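Local coordinates for protein acetyl-CoA acetyltransferase (Mycobacterium smegmatis, PDB 4EGV) that is a monomeric member of the thiolase-like superfamily that probably acts as an acyltransferase, at residues A[19-24]-A[293-298]; A[273-278]-A[383-388]; A[400-405]-A[417-422]. All coordinates share one frame; numbering follows the deposited sequence.

Interactions 1 and 3 pair strands of one mixed sheet, and interaction 2 sets helix 383-397 against that sheet. Strand 20-29 connects interactions 1 and 2: it bonds to 294-303 in interaction 1 and has 271-279, the strand of interaction 2, as its other neighbour. Strand 294-303 in turn has 414-421 of interaction 3 as its antiparallel neighbour on its other edge. Interactions 1 and 2 are wholly buried, whereas interaction 3 runs from a buried interior to a partly exposed end at G400, Q401 and T422. Chemistry follows place: two backbone bonds plus aromatic packing in interaction 1, apolar contact without hydrogen bonds in interaction 2, and regular backbone pairing finished by two hydroxyls in interaction 3.

Interaction 1: A[19-24]-A[293-298]; sequences TPVIVG and WVYLRG
V21 turns CG1 anti to its carbonyl carbon, beside its own N (chi1 -79°), and Y295 places its ring in the corresponding position (chi1 -56°), so that the two side chains lie next to each other and point the same way. CG1 of V21 then sits over one face of the phenol, 3.5 Å from the centroid of the Y295 ring, a CH-pi contact displaced toward the rim on the CE1 side. The methyl CG2 of T19 reaches the edge of the same ring close to its plane, 4.0 Å from CD1 of Y295. W293 packs against V21 as well: its CB lies 4.0 Å from V21 CG1, V21 CG2 stands over one indole face, and V23 CG1 approaches W293 CD1 at 4.1 Å.

The strands are antiparallel but strongly splayed, at 138°, and the pairing has its best-formed step at I22 and V294. Here I22 N donates to V294 O at 2.8 Å and V294 N returns a bond to I22 O at 3.1 Å, both donors lying in the carbonyl planes. I22 and V294 point to the sheet face opposite V21 and Y295, where V392 of helix 383-397 and Y420 pack on both. In the duplicated thiolase fold, this pairing joins the sheets of the two halves through their first strands. T19 OG1 and W293 NE1 are bonded outside the contact, to D16 O and V288 O. Cohesion between the segments therefore rests on two backbone bonds and on apolar contact with aromatic faces and edges.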
loop_
_atom_site.group_PDB
_atom_site.type_symbol
_atom_site.label_atom_id
_atom_site.label_comp_id
_atom_site.label_asym_id
_atom_site.label_seq_id
_atom_site.Cartn_x
_atom_site.Cartn_y
_atom_site.Cartn_z
ATOM N N THR A 19 -20.548 -18.851 1.522
ATOM C CA THR A 19 -20.147 -17.494 1.220
ATOM C C THR A 19 -19.527 -16.832 2.467
ATOM O O THR A 19 -20.087 -16.898 3.554
ATOM C CB THR A 19 -21.327 -16.693 0.668
ATOM O OG1 THR A 19 -21.871 -17.381 -0.459
ATOM C CG2 THR A 19 -20.903 -15.290 0.242
ATOM N N PRO A 20 -18.335 -16.222 2.307
ATOM C CA PRO A 20 -17.614 -15.557 3.376
ATOM C C PRO A 20 -18.082 -14.132 3.647
ATOM O O PRO A 20 -18.305 -13.331 2.731
ATOM C CB PRO A 20 -16.190 -15.556 2.869
ATOM C CG PRO A 20 -16.315 -15.472 1.423
ATOM C CD PRO A 20 -17.546 -16.225 1.057
ATOM N N VAL A 21 -18.257 -13.836 4.921
ATOM C CA VAL A 21 -18.557 -12.494 5.359
ATOM C C VAL A 21 -17.565 -12.026 6.432
ATOM O O VAL A 21 -17.143 -12.807 7.304
ATOM C CB VAL A 21 -20.039 -12.365 5.839
ATOM C CG1 VAL A 21 -20.951 -12.253 4.662
ATOM C CG2 VAL A 21 -20.453 -13.523 6.734
ATOM N N ILE A 22 -17.181 -10.757 6.354
ATOM C CA ILE A 22 -16.525 -10.120 7.499
ATOM C C ILE A 22 -17.544 -9.752 8.587
ATOM O O ILE A 22 -18.505 -9.009 8.299
ATOM C CB ILE A 22 -15.663 -8.928 7.101
ATOM C CG1 ILE A 22 -14.530 -9.417 6.226
ATOM C CG2 ILE A 22 -15.120 -8.215 8.340
ATOM C CD1 ILE A 22 -13.591 -8.337 5.806
ATOM N N VAL A 23 -17.351 -10.328 9.791
ATOM C CA VAL A 23 -18.304 -10.146 10.896
ATOM C C VAL A 23 -17.861 -9.247 12.039
ATOM O O VAL A 23 -18.710 -8.637 12.687
ATOM C CB VAL A 23 -18.915 -11.432 11.438
ATOM C CG1 VAL A 23 -19.598 -12.147 10.327
ATOM C CG2 VAL A 23 -17.882 -12.289 12.121
ATOM N N GLY A 24 -16.547 -9.141 12.255
ATOM C CA GLY A 24 -16.022 -8.332 13.325
ATOM C C GLY A 24 -14.743 -7.663 12.920
ATOM O O GLY A 24 -13.881 -8.287 12.317
ATOM N N TRP A 293 -22.902 -8.341 8.936
ATOM C CA TRP A 293 -22.264 -8.997 7.810
ATOM C C TRP A 293 -21.915 -8.049 6.655
ATOM O O TRP A 293 -22.756 -7.296 6.154
ATOM C CB TRP A 293 -23.153 -10.089 7.250
ATOM C CG TRP A 293 -23.639 -11.058 8.191
ATOM C CD1 TRP A 293 -23.446 -11.069 9.522
ATOM C CD2 TRP A 293 -24.453 -12.191 7.887
ATOM N NE1 TRP A 293 -24.084 -12.140 10.085
ATOM C CE2 TRP A 293 -24.715 -12.847 9.103
ATOM C CE3 TRP A 293 -24.976 -12.727 6.700
ATOM C CZ2 TRP A 293 -25.487 -14.001 9.177
ATOM C CZ3 TRP A 293 -25.729 -13.867 6.769
ATOM C CH2 TRP A 293 -25.970 -14.504 8.002
ATOM N N VAL A 294 -20.664 -8.141 6.227
ATOM C CA VAL A 294 -20.152 -7.465 5.048
ATOM C C VAL A 294 -19.508 -8.491 4.091
ATOM O O VAL A 294 -18.728 -9.340 4.483
ATOM C CB VAL A 294 -19.172 -6.367 5.468
ATOM C CG1 VAL A 294 -18.699 -5.608 4.319
ATOM C CG2 VAL A 294 -19.846 -5.446 6.435
ATOM N N TYR A 295 -19.857 -8.401 2.819
ATOM C CA TYR A 295 -19.311 -9.275 1.768
ATOM C C TYR A 295 -18.086 -8.689 1.078
ATOM O O TYR A 295 -17.974 -7.514 0.854
ATOM C CB TYR A 295 -20.399 -9.604 0.730
ATOM C CG TYR A 295 -21.609 -10.219 1.350
ATOM C CD1 TYR A 295 -21.805 -11.576 1.268
ATOM C CD2 TYR A 295 -22.527 -9.450 2.065
ATOM C CE1 TYR A 295 -22.891 -12.184 1.850
ATOM C CE2 TYR A 295 -23.597 -10.035 2.663
ATOM C CZ TYR A 295 -23.789 -11.427 2.547
ATOM O OH TYR A 295 -24.871 -12.067 3.133
ATOM N N LEU A 296 -17.140 -9.541 0.774
ATOM C CA LEU A 296 -16.046 -9.146 -0.057
ATOM C C LEU A 296 -16.481 -9.393 -1.514
ATOM O O LEU A 296 -16.324 -10.464 -2.063
ATOM C CB LEU A 296 -14.783 -9.904 0.354
ATOM C CG LEU A 296 -13.519 -9.680 -0.471
ATOM C CD1 LEU A 296 -13.182 -8.228 -0.659
ATOM C CD2 LEU A 296 -12.378 -10.428 0.174
ATOM N N ARG A 297 -17.055 -8.376 -2.116
ATOM C CA ARG A 297 -17.659 -8.511 -3.410
ATOM C C ARG A 297 -16.661 -8.563 -4.543
ATOM O O ARG A 297 -16.791 -9.379 -5.420
ATOM C CB ARG A 297 -18.716 -7.439 -3.643
ATOM C CG ARG A 297 -19.970 -7.643 -2.806
ATOM C CD ARG A 297 -20.865 -8.778 -3.346
ATOM N NE ARG A 297 -21.377 -8.540 -4.700
ATOM C CZ ARG A 297 -22.487 -7.856 -4.991
ATOM N NH1 ARG A 297 -23.243 -7.327 -4.049
ATOM N NH2 ARG A 297 -22.848 -7.687 -6.247
ATOM N N GLY A 298 -15.646 -7.722 -4.506
ATOM C CA GLY A 298 -14.604 -7.793 -5.507
ATOM C C GLY A 298 -13.226 -7.919 -4.936
ATOM O O GLY A 298 -12.962 -7.543 -3.809
#

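Interaction 2: A[273-278]-A[383-388]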
loop_
_atom_site.group_PDB
_atom_site.type_symbol
_atom_site.label_atom_id
_atom_site.label_comp_id
_atom_site.label_asym_id
_atom_site.label_seq_id
_atom_site.Cartn_x
_atom_site.Cartn_y
_atom_site.Cartn_z
ATOM N N ALA A 273 -4.724 -4.036 14.534
ATOM C CA ALA A 273 -5.968 -4.213 13.817
ATOM C C ALA A 273 -6.265 -5.717 13.635
ATOM O O ALA A 273 -5.348 -6.488 13.503
ATOM C CB ALA A 273 -5.906 -3.459 12.500
ATOM N N ALA A 274 -7.536 -6.122 13.652
ATOM C CA ALA A 274 -7.948 -7.500 13.433
ATOM C C ALA A 274 -9.215 -7.587 12.604
ATOM O O ALA A 274 -10.071 -6.721 12.685
ATOM C CB ALA A 274 -8.125 -8.193 14.739
ATOM N N LEU A 275 -9.322 -8.628 11.786
ATOM C CA LEU A 275 -10.555 -8.920 11.059
ATOM C C LEU A 275 -11.093 -10.319 11.331
ATOM O O LEU A 275 -10.398 -11.291 11.237
ATOM C CB LEU A 275 -10.371 -8.732 9.534
ATOM C CG LEU A 275 -9.642 -7.479 9.021
ATOM C CD1 LEU A 275 -9.155 -7.646 7.594
ATOM C CD2 LEU A 275 -10.496 -6.236 9.179
ATOM N N LEU A 276 -12.360 -10.407 11.647
ATOM C CA LEU A 276 -12.990 -11.672 11.851
ATOM C C LEU A 276 -13.912 -12.008 10.695
ATOM O O LEU A 276 -14.793 -11.265 10.373
ATOM C CB LEU A 276 -13.740 -11.637 13.170
ATOM C CG LEU A 276 -14.433 -12.875 13.751
ATOM C CD1 LEU A 276 -13.506 -14.123 13.976
ATOM C CD2 LEU A 276 -15.153 -12.418 15.004
HETATM N N MSE A 277 -13.693 -13.160 10.089
HETATM C CA MSE A 277 -14.343 -13.559 8.863
HETATM C C MSE A 277 -14.858 -14.970 8.988
HETATM O O MSE A 277 -14.265 -15.797 9.665
HETATM C CB MSE A 277 -13.321 -13.518 7.769
HETATM C CG MSE A 277 -13.883 -13.532 6.357
HETATM SE SE MSE A 277 -12.428 -13.459 4.988
HETATM C CE MSE A 277 -11.188 -12.329 5.975
HETATM N N MSE A 278 -15.954 -15.251 8.306
HETATM C CA MSE A 278 -16.704 -16.491 8.500
HETATM C C MSE A 278 -17.520 -16.839 7.266
HETATM O O MSE A 278 -17.802 -15.990 6.446
HETATM C CB MSE A 278 -17.722 -16.294 9.623
HETATM C CG MSE A 278 -17.382 -16.771 10.974
HETATM SE SE MSE A 278 -18.760 -16.178 12.274
HETATM C CE MSE A 278 -19.841 -15.237 11.008
ATOM N N TYR A 383 -0.914 -1.193 7.604
ATOM C CA TYR A 383 -1.826 -0.084 7.385
ATOM C C TYR A 383 -3.184 -0.452 6.792
ATOM O O TYR A 383 -4.204 -0.028 7.303
ATOM C CB TYR A 383 -1.190 0.984 6.509
ATOM C CG TYR A 383 -2.238 1.973 6.055
ATOM C CD1 TYR A 383 -2.646 3.019 6.901
ATOM C CD2 TYR A 383 -2.873 1.834 4.812
ATOM C CE1 TYR A 383 -3.599 3.880 6.523
ATOM C CE2 TYR A 383 -3.849 2.718 4.435
ATOM C CZ TYR A 383 -4.204 3.733 5.298
ATOM O OH TYR A 383 -5.158 4.637 4.937
ATOM N N SER A 384 -3.208 -1.228 5.717
ATOM C CA SER A 384 -4.473 -1.564 5.051
ATOM C C SER A 384 -5.464 -2.350 5.893
ATOM O O SER A 384 -6.593 -2.532 5.505
ATOM C CB SER A 384 -4.254 -2.279 3.700
ATOM O OG SER A 384 -4.117 -1.360 2.630
HETATM N N MSE A 385 -5.081 -2.834 7.045
HETATM C CA MSE A 385 -6.061 -3.533 7.822
HETATM C C MSE A 385 -6.955 -2.584 8.587
HETATM O O MSE A 385 -8.088 -2.918 8.913
HETATM C CB MSE A 385 -5.382 -4.433 8.796
HETATM C CG MSE A 385 -6.342 -5.345 9.436
HETATM SE SE MSE A 385 -5.392 -6.873 9.799
HETATM C CE MSE A 385 -4.066 -6.234 11.021
ATOM N N HIS A 386 -6.404 -1.423 8.901
ATOM C CA HIS A 386 -7.156 -0.296 9.380
ATOM C C HIS A 386 -8.149 0.256 8.311
ATOM O O HIS A 386 -9.266 0.608 8.626
ATOM C CB HIS A 386 -6.166 0.773 9.864
ATOM C CG HIS A 386 -5.388 0.342 11.066
ATOM N ND1 HIS A 386 -5.919 0.371 12.337
ATOM C CD2 HIS A 386 -4.138 -0.169 11.187
ATOM C CE1 HIS A 386 -5.026 -0.079 13.191
ATOM N NE2 HIS A 386 -3.937 -0.406 12.519
ATOM N N GLY A 387 -7.685 0.312 7.065
ATOM C CA GLY A 387 -8.488 0.584 5.896
ATOM C C GLY A 387 -9.696 -0.317 5.753
ATOM O O GLY A 387 -10.818 0.164 5.627
ATOM N N ILE A 388 -9.450 -1.622 5.787
ATOM C CA ILE A 388 -10.496 -2.621 5.781
ATOM C C ILE A 388 -11.479 -2.452 6.937
ATOM O O ILE A 388 -12.697 -2.550 6.748
ATOM C CB ILE A 388 -9.926 -4.053 5.729
ATOM C CG1 ILE A 388 -9.072 -4.214 4.476
ATOM C CG2 ILE A 388 -11.019 -5.087 5.759
ATOM C CD1 ILE A 388 -8.272 -5.514 4.358
#
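Helix 383-397 belongs to the central helical layer of the thiolase fold, and its first turn lies across strand 271-279 of the N-terminal half. The segment axes approach to 7.8 Å at an angle of 51°, and no hydrogen bond passes between them.

One aromatic contact marks the start of the strand segment. CB of A273 stands over a face of the H386 imidazole, 3.6 Å from the centroid of that ring, in a CH-pi arrangement shifted toward the rim near CE1 and NE2. The ring starts from a side chain that leaves the helix away from the strand and comes back at its end; its ND1 is hydrogen-bonded to Q27 NE2, which should limit its rotation.

The remaining contacts are aliphatic. In selenomethionine M385, CG is anti to the backbone N (chi1 -170°), which brings it 3.6 Å from A273 CB and 4.0 Å from L275 CG. The M385 and L275 side chains run alongside each other head to tail. L275 meets I388 at about a right angle: the methyl CG2 of I388 faces the fork of the leucine, 3.6 Å from L275 CD2 and 3.7 Å from L275 CD1.

Interaction 3: A[400-405]-A[417-422]; sequences GQFALV and VGIYST
F402 and S421 meet as a flat ring and a methylene: CB of S421 lies over one face of the phenyl group, 3.8 Å from the centroid of the F402 ring, while I419 CG2 comes to the edge of that ring near its plane. L404 crosses I419 obliquely, its CD1 3.8 Å from I419 CD1, and the CG of L404 also touches V417 CG1. L404 and I419 share a sheet face, and L327 of helix 317-330 packs on I419. On the reverse face V405 crosses Y420 obliquely, with CG2 of V405 3.9 Å from Y420 CE2, and helix 383-397 covers both through I388. The phenol oxygen of Y420 is hydrogen-bonded to Q119 NE2.

Between these layers strands 402-409 and 414-421 form a beta hairpin, part of the C-terminal half of the thiolase fold. A403 pairs with Y420 and V405 with G418, each through two backbone bonds; the shortest is V405 N to G418 O, 2.7 Å and nearly along the C=O axis. Beyond them side-chain hydroxyls take over. S421 OG, anti to its backbone N (chi1 -177°), donates to Q401 O at 2.9 Å from above the carbonyl plane, and T422 OG1 accepts from G400 N at 2.7 Å. S421 OG also bonds E423 N, just past its own strand. The two hydroxyls thus extend the cross-strand bonding beyond the amide pairs toward the partly exposed end.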
loop_
_atom_site.group_PDB
_atom_site.type_symbol
_atom_site.label_atom_id
_atom_site.label_comp_id
_atom_site.label_asym_id
_atom_site.label_seq_id
_atom_site.Cartn_x
_atom_site.Cartn_y
_atom_site.Cartn_z
ATOM N N GLY A 400 -25.999 -1.339 1.348
ATOM C CA GLY A 400 -26.218 -1.322 -0.094
ATOM C C GLY A 400 -25.108 -0.689 -0.931
ATOM O O GLY A 400 -24.897 -1.099 -2.070
ATOM N N GLN A 401 -24.400 0.307 -0.374
ATOM C CA GLN A 401 -23.257 0.954 -1.038
ATOM C C GLN A 401 -21.953 0.122 -1.041
ATOM O O GLN A 401 -21.848 -0.868 -0.340
ATOM C CB GLN A 401 -23.065 2.331 -0.448
ATOM C CG GLN A 401 -24.071 3.331 -0.983
ATOM C CD GLN A 401 -24.101 4.598 -0.162
ATOM O OE1 GLN A 401 -25.018 4.808 0.611
ATOM N NE2 GLN A 401 -23.091 5.436 -0.309
ATOM N N PHE A 402 -20.983 0.530 -1.853
ATOM C CA PHE A 402 -19.751 -0.225 -2.075
ATOM C C PHE A 402 -18.522 0.563 -1.725
ATOM O O PHE A 402 -18.462 1.710 -2.038
ATOM C CB PHE A 402 -19.644 -0.650 -3.538
ATOM C CG PHE A 402 -20.574 -1.748 -3.918
ATOM C CD1 PHE A 402 -20.125 -3.055 -4.018
ATOM C CD2 PHE A 402 -21.914 -1.478 -4.175
ATOM C CE1 PHE A 402 -21.003 -4.084 -4.380
ATOM C CE2 PHE A 402 -22.796 -2.488 -4.525
ATOM C CZ PHE A 402 -22.343 -3.790 -4.641
ATOM N N ALA A 403 -17.533 -0.088 -1.092
ATOM C CA ALA A 403 -16.203 0.526 -0.685
ATOM C C ALA A 403 -14.973 -0.221 -1.228
ATOM O O ALA A 403 -14.843 -1.424 -1.059
ATOM C CB ALA A 403 -16.100 0.646 0.826
ATOM N N LEU A 404 -14.072 0.509 -1.864
ATOM C CA LEU A 404 -12.868 -0.081 -2.426
ATOM C C LEU A 404 -11.635 0.161 -1.528
ATOM O O LEU A 404 -11.382 1.286 -1.076
ATOM C CB LEU A 404 -12.653 0.447 -3.846
ATOM C CG LEU A 404 -11.575 -0.183 -4.713
ATOM C CD1 LEU A 404 -12.008 -0.221 -6.129
ATOM C CD2 LEU A 404 -10.254 0.562 -4.603
ATOM N N VAL A 405 -10.880 -0.897 -1.268
ATOM C CA VAL A 405 -9.638 -0.783 -0.540
ATOM C C VAL A 405 -8.507 -1.175 -1.477
ATOM O O VAL A 405 -8.568 -2.208 -2.085
ATOM C CB VAL A 405 -9.643 -1.671 0.760
ATOM C CG1 VAL A 405 -8.333 -1.639 1.487
ATOM C CG2 VAL A 405 -10.729 -1.225 1.696
ATOM N N VAL A 417 -6.661 -5.541 -4.023
ATOM C CA VAL A 417 -7.857 -4.739 -3.941
ATOM C C VAL A 417 -8.979 -5.577 -3.368
ATOM O O VAL A 417 -9.102 -6.724 -3.668
ATOM C CB VAL A 417 -8.251 -4.097 -5.337
ATOM C CG1 VAL A 417 -9.431 -3.177 -5.174
ATOM C CG2 VAL A 417 -7.089 -3.363 -5.950
ATOM N N GLY A 418 -9.750 -4.982 -2.484
ATOM C CA GLY A 418 -10.992 -5.537 -2.026
ATOM C C GLY A 418 -12.117 -4.515 -2.124
ATOM O O GLY A 418 -11.937 -3.327 -1.884
ATOM N N ILE A 419 -13.294 -4.984 -2.511
ATOM C CA ILE A 419 -14.478 -4.165 -2.547
ATOM C C ILE A 419 -15.464 -4.822 -1.626
ATOM O O ILE A 419 -15.701 -5.992 -1.726
ATOM C CB ILE A 419 -15.055 -4.009 -3.974
ATOM C CG1 ILE A 419 -13.991 -3.403 -4.907
ATOM C CG2 ILE A 419 -16.320 -3.180 -3.925
ATOM C CD1 ILE A 419 -14.420 -3.113 -6.307
ATOM N N TYR A 420 -16.013 -4.024 -0.720
ATOM C CA TYR A 420 -16.911 -4.454 0.353
ATOM C C TYR A 420 -18.315 -3.819 0.249
ATOM O O TYR A 420 -18.454 -2.687 -0.217
ATOM C CB TYR A 420 -16.265 -4.089 1.688
ATOM C CG TYR A 420 -14.910 -4.703 1.869
ATOM C CD1 TYR A 420 -14.790 -5.961 2.404
ATOM C CD2 TYR A 420 -13.760 -4.047 1.498
ATOM C CE1 TYR A 420 -13.556 -6.557 2.549
ATOM C CE2 TYR A 420 -12.547 -4.631 1.645
ATOM C CZ TYR A 420 -12.451 -5.895 2.168
ATOM O OH TYR A 420 -11.237 -6.506 2.362
ATOM N N SER A 421 -19.333 -4.569 0.671
ATOM C CA SER A 421 -20.747 -4.147 0.704
ATOM C C SER A 421 -21.610 -5.070 1.562
ATOM O O SER A 421 -21.309 -6.239 1.743
ATOM C CB SER A 421 -21.346 -4.136 -0.690
ATOM O OG SER A 421 -22.659 -3.671 -0.645
ATOM N N THR A 422 -22.707 -4.540 2.073
ATOM C CA THR A 422 -23.694 -5.345 2.791
ATOM C C THR A 422 -24.607 -6.155 1.865
ATOM O O THR A 422 -25.240 -7.123 2.295
ATOM C CB THR A 422 -24.590 -4.481 3.673
ATOM O OG1 THR A 422 -25.032 -3.342 2.932
ATOM C CG2 THR A 422 -23.856 -4.046 4.926
#